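Local coordinates for tRNA uridine(34) acetyltransferase (Methanocaldococcus infernus, PDB 6IA8), which catalyses formation of 5-(carboxymethyl)uridine at the wobble position 34 of tRNA from acetyl-CoA and S-adenosyl-L-methionine, at residues A[62-68]-A[134-140]. Numbering follows the deposited sequence.
Sequences VAVVAVM and KIELIIM
Met140, Val67 and Val65 bury the most surface where 62-68 pairs in parallel with 134-140, both extended (beta), Ala63 opposite Ile135 and Met68 opposite Met140, the strand axes approaching to 4.6 Å, their directions 27° apart. Ala63, Val65 and Val67 each hydrogen-bond through both N and O: Ala63 N to Lys134 O and Ala63 O to Glu136 N (both 2.8 Å), Val65 N to Glu136 O (2.8 Å) and Val65 O to Ile138 N (2.9 Å), Val67 N to Ile138 O (3.0 Å) and Val67 O to Met140 N (2.9 Å). This pair opens the radical SAM core's partial TIM barrel, strand 63-68 at one edge, helix 114-127 in the crossover. On the helix-covered face, compact beta-branched valines suit the tight space: Val65 (t) sets CG2 3.6 Å from Ile135 CG2, Val67 (m) CG2 3.8 Å from Ile139 CD1. On the other face, flexible Met140 (mtm) folds over small Ala66, SD to CB 3.8 Å, its CE 3.7 Å from Met68 CG. There Glu136, only partly exposed, has its charge met by a salt bridge to Arg212.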
ATOM      1  N   VAL A  62       6.126 -12.223   3.858  1.00 56.53           N
ATOM      2  CA  VAL A  62       5.355 -12.010   2.634  1.00 60.40           C
ATOM      3  C   VAL A  62       6.334 -11.654   1.520  1.00 52.43           C
ATOM      4  O   VAL A  62       7.112 -10.700   1.650  1.00 49.50           O
ATOM      5  CB  VAL A  62       4.298 -10.908   2.808  1.00 54.79           C
ATOM      6  CG1 VAL A  62       3.560 -10.675   1.503  1.00 55.95           C
ATOM      7  CG2 VAL A  62       3.322 -11.272   3.920  1.00 54.37           C
ATOM      8  N   ALA A  63       6.296 -12.417   0.430  1.00 43.21           N
ATOM      9  CA  ALA A  63       7.156 -12.179  -0.715  1.00 42.81           C
ATOM     10  C   ALA A  63       6.492 -11.176  -1.644  1.00 37.50           C
ATOM     11  O   ALA A  63       5.339 -11.355  -2.047  1.00 40.79           O
ATOM     12  CB  ALA A  63       7.421 -13.480  -1.464  1.00 43.15           C
ATOM     13  N   VAL A  64       7.226 -10.139  -2.011  1.00 40.78           N
ATOM     14  CA  VAL A  64       6.718  -9.134  -2.941  1.00 36.80           C
ATOM     15  C   VAL A  64       7.137  -9.535  -4.347  1.00 35.45           C
ATOM     16  O   VAL A  64       8.330  -9.694  -4.625  1.00 37.85           O
ATOM     17  CB  VAL A  64       7.239  -7.732  -2.599  1.00 48.38           C
ATOM     18  CG1 VAL A  64       6.770  -6.757  -3.659  1.00 39.62           C
ATOM     19  CG2 VAL A  64       6.747  -7.295  -1.211  1.00 45.49           C
ATOM     20  N   VAL A  65       6.163  -9.717  -5.225  1.00 31.83           N
ATOM     21  CA  VAL A  65       6.396 -10.130  -6.602  1.00 33.20           C
ATOM     22  C   VAL A  65       5.865  -8.995  -7.465  1.00 37.52           C
ATOM     23  O   VAL A  65       4.653  -8.862  -7.654  1.00 34.20           O
ATOM     24  CB  VAL A  65       5.698 -11.454  -6.932  1.00 33.87           C
ATOM     25  CG1 VAL A  65       5.773 -11.786  -8.407  1.00 36.18           C
ATOM     26  CG2 VAL A  65       6.267 -12.619  -6.086  1.00 35.73           C
ATOM     27  N   ALA A  66       6.769  -8.180  -7.991  1.00 37.02           N
ATOM     28  CA  ALA A  66       6.421  -7.040  -8.825  1.00 39.08           C
ATOM     29  C   ALA A  66       6.645  -7.402 -10.285  1.00 37.32           C
ATOM     30  O   ALA A  66       7.742  -7.819 -10.654  1.00 35.71           O
ATOM     31  CB  ALA A  66       7.279  -5.831  -8.455  1.00 43.52           C
ATOM     32  N   VAL A  67       5.620  -7.220 -11.114  1.00 35.05           N
ATOM     33  CA  VAL A  67       5.680  -7.597 -12.523  1.00 36.89           C
ATOM     34  C   VAL A  67       5.233  -6.432 -13.396  1.00 40.51           C
ATOM     35  O   VAL A  67       4.484  -5.554 -12.966  1.00 38.77           O
ATOM     36  CB  VAL A  67       4.809  -8.832 -12.829  1.00 33.34           C
ATOM     37  CG1 VAL A  67       5.279 -10.038 -11.998  1.00 37.35           C
ATOM     38  CG2 VAL A  67       3.377  -8.540 -12.562  1.00 36.97           C
ATOM     39  N   MET A  68       5.685  -6.459 -14.652  1.00 38.22           N
ATOM     40  CA  MET A  68       5.492  -5.366 -15.597  1.00 47.14           C
ATOM     41  C   MET A  68       4.549  -5.784 -16.717  1.00 46.15           C
ATOM     42  O   MET A  68       4.637  -6.896 -17.243  1.00 46.59           O
ATOM     43  CB  MET A  68       6.830  -4.931 -16.201  1.00 54.04           C
ATOM     44  CG  MET A  68       7.538  -3.807 -15.472  1.00 89.14           C
ATOM     45  SD  MET A  68       7.032  -2.192 -16.078  1.00 96.38           S
ATOM     46  CE  MET A  68       7.758  -1.120 -14.842  1.00104.96           C
ATOM     47  N   LYS A 134       3.262 -16.863   0.960  1.00 37.32           N
ATOM     48  CA  LYS A 134       2.400 -15.689   0.892  1.00 40.70           C
ATOM     49  C   LYS A 134       3.018 -14.674  -0.064  1.00 40.29           C
ATOM     50  O   LYS A 134       4.168 -14.249   0.126  1.00 36.75           O
ATOM     51  CB  LYS A 134       2.227 -15.049   2.279  1.00 47.72           C
ATOM     52  CG  LYS A 134       1.626 -15.939   3.322  1.00 64.80           C
ATOM     53  CD  LYS A 134       1.364 -15.139   4.614  1.00 76.76           C
ATOM     54  CE  LYS A 134       0.986 -16.039   5.775  1.00103.61           C
ATOM     55  NZ  LYS A 134       2.163 -16.777   6.308  1.00138.11           N
ATOM     56  N   ILE A 135       2.250 -14.256  -1.068  1.00 34.13           N
ATOM     57  CA  ILE A 135       2.759 -13.379  -2.114  1.00 33.75           C
ATOM     58  C   ILE A 135       1.900 -12.125  -2.219  1.00 35.00           C
ATOM     59  O   ILE A 135       0.673 -12.207  -2.315  1.00 33.69           O
ATOM     60  CB  ILE A 135       2.812 -14.118  -3.465  1.00 36.86           C
ATOM     61  CG1 ILE A 135       3.946 -15.178  -3.439  1.00 40.37           C
ATOM     62  CG2 ILE A 135       3.032 -13.118  -4.608  1.00 39.01           C
ATOM     63  CD1 ILE A 135       3.943 -16.085  -4.633  1.00 54.81           C
ATOM     64  N   GLU A 136       2.551 -10.972  -2.238  1.00 34.30           N
ATOM     65  CA  GLU A 136       1.933  -9.711  -2.625  1.00 35.97           C
ATOM     66  C   GLU A 136       2.322  -9.471  -4.078  1.00 30.33           C
ATOM     67  O   GLU A 136       3.506  -9.299  -4.381  1.00 35.57           O
ATOM     68  CB  GLU A 136       2.412  -8.550  -1.752  1.00 57.60           C
ATOM     69  CG  GLU A 136       1.981  -7.180  -2.300  1.00 41.78           C
ATOM     70  CD  GLU A 136       2.579  -5.985  -1.528  1.00 49.78           C
ATOM     71  OE1 GLU A 136       3.525  -6.177  -0.751  1.00 59.66           O
ATOM     72  OE2 GLU A 136       2.090  -4.860  -1.714  1.00 77.96           O
ATOM     73  N   LEU A 137       1.331  -9.462  -4.962  1.00 29.85           N
ATOM     74  CA  LEU A 137       1.529  -9.256  -6.386  1.00 31.68           C
ATOM     75  C   LEU A 137       1.301  -7.786  -6.688  1.00 32.31           C
ATOM     76  O   LEU A 137       0.275  -7.219  -6.292  1.00 33.28           O
ATOM     77  CB  LEU A 137       0.557 -10.108  -7.182  1.00 28.87           C
ATOM     78  CG  LEU A 137       0.664 -10.021  -8.698  1.00 29.17           C
ATOM     79  CD1 LEU A 137       2.005 -10.507  -9.172  1.00 35.79           C
ATOM     80  CD2 LEU A 137      -0.496 -10.837  -9.282  1.00 36.05           C
ATOM     81  N   ILE A 138       2.280  -7.165  -7.332  1.00 31.51           N
ATOM     82  CA  ILE A 138       2.232  -5.742  -7.647  1.00 28.67           C
ATOM     83  C   ILE A 138       2.283  -5.606  -9.157  1.00 31.01           C
ATOM     84  O   ILE A 138       3.260  -6.037  -9.782  1.00 34.27           O
ATOM     85  CB  ILE A 138       3.392  -4.958  -7.019  1.00 34.77           C
ATOM     86  CG1 ILE A 138       3.424  -5.144  -5.502  1.00 37.02           C
ATOM     87  CG2 ILE A 138       3.238  -3.455  -7.330  1.00 35.78           C
ATOM     88  CD1 ILE A 138       4.519  -4.351  -4.819  1.00 37.04           C
ATOM     89  N   ILE A 139       1.265  -4.969  -9.732  1.00 32.15           N
ATOM     90  CA  ILE A 139       1.168  -4.754 -11.173  1.00 37.82           C
ATOM     91  C   ILE A 139       1.694  -3.359 -11.473  1.00 33.73           C
ATOM     92  O   ILE A 139       1.068  -2.355 -11.119  1.00 37.23           O
ATOM     93  CB  ILE A 139      -0.269  -4.916 -11.681  1.00 45.64           C
ATOM     94  CG1 ILE A 139      -0.876  -6.241 -11.187  1.00 39.76           C
ATOM     95  CG2 ILE A 139      -0.302  -4.817 -13.218  1.00 41.19           C
ATOM     96  CD1 ILE A 139      -0.127  -7.488 -11.592  1.00 37.70           C
ATOM     97  N   MET A 140       2.844  -3.288 -12.118  1.00 37.58           N
ATOM     98  CA  MET A 140       3.506  -2.021 -12.375  1.00 44.46           C
ATOM     99  C   MET A 140       3.236  -1.547 -13.798  1.00 53.74           C
ATOM    100  O   MET A 140       3.061  -2.353 -14.716  1.00 55.18           O
ATOM    101  CB  MET A 140       5.009  -2.157 -12.157  1.00 50.68           C
ATOM    102  CG  MET A 140       5.388  -2.568 -10.760  1.00 48.64           C
ATOM    103  SD  MET A 140       7.162  -2.619 -10.518  1.00 56.77           S
ATOM    104  CE  MET A 140       7.646  -3.826 -11.741  1.00 59.98           C
TER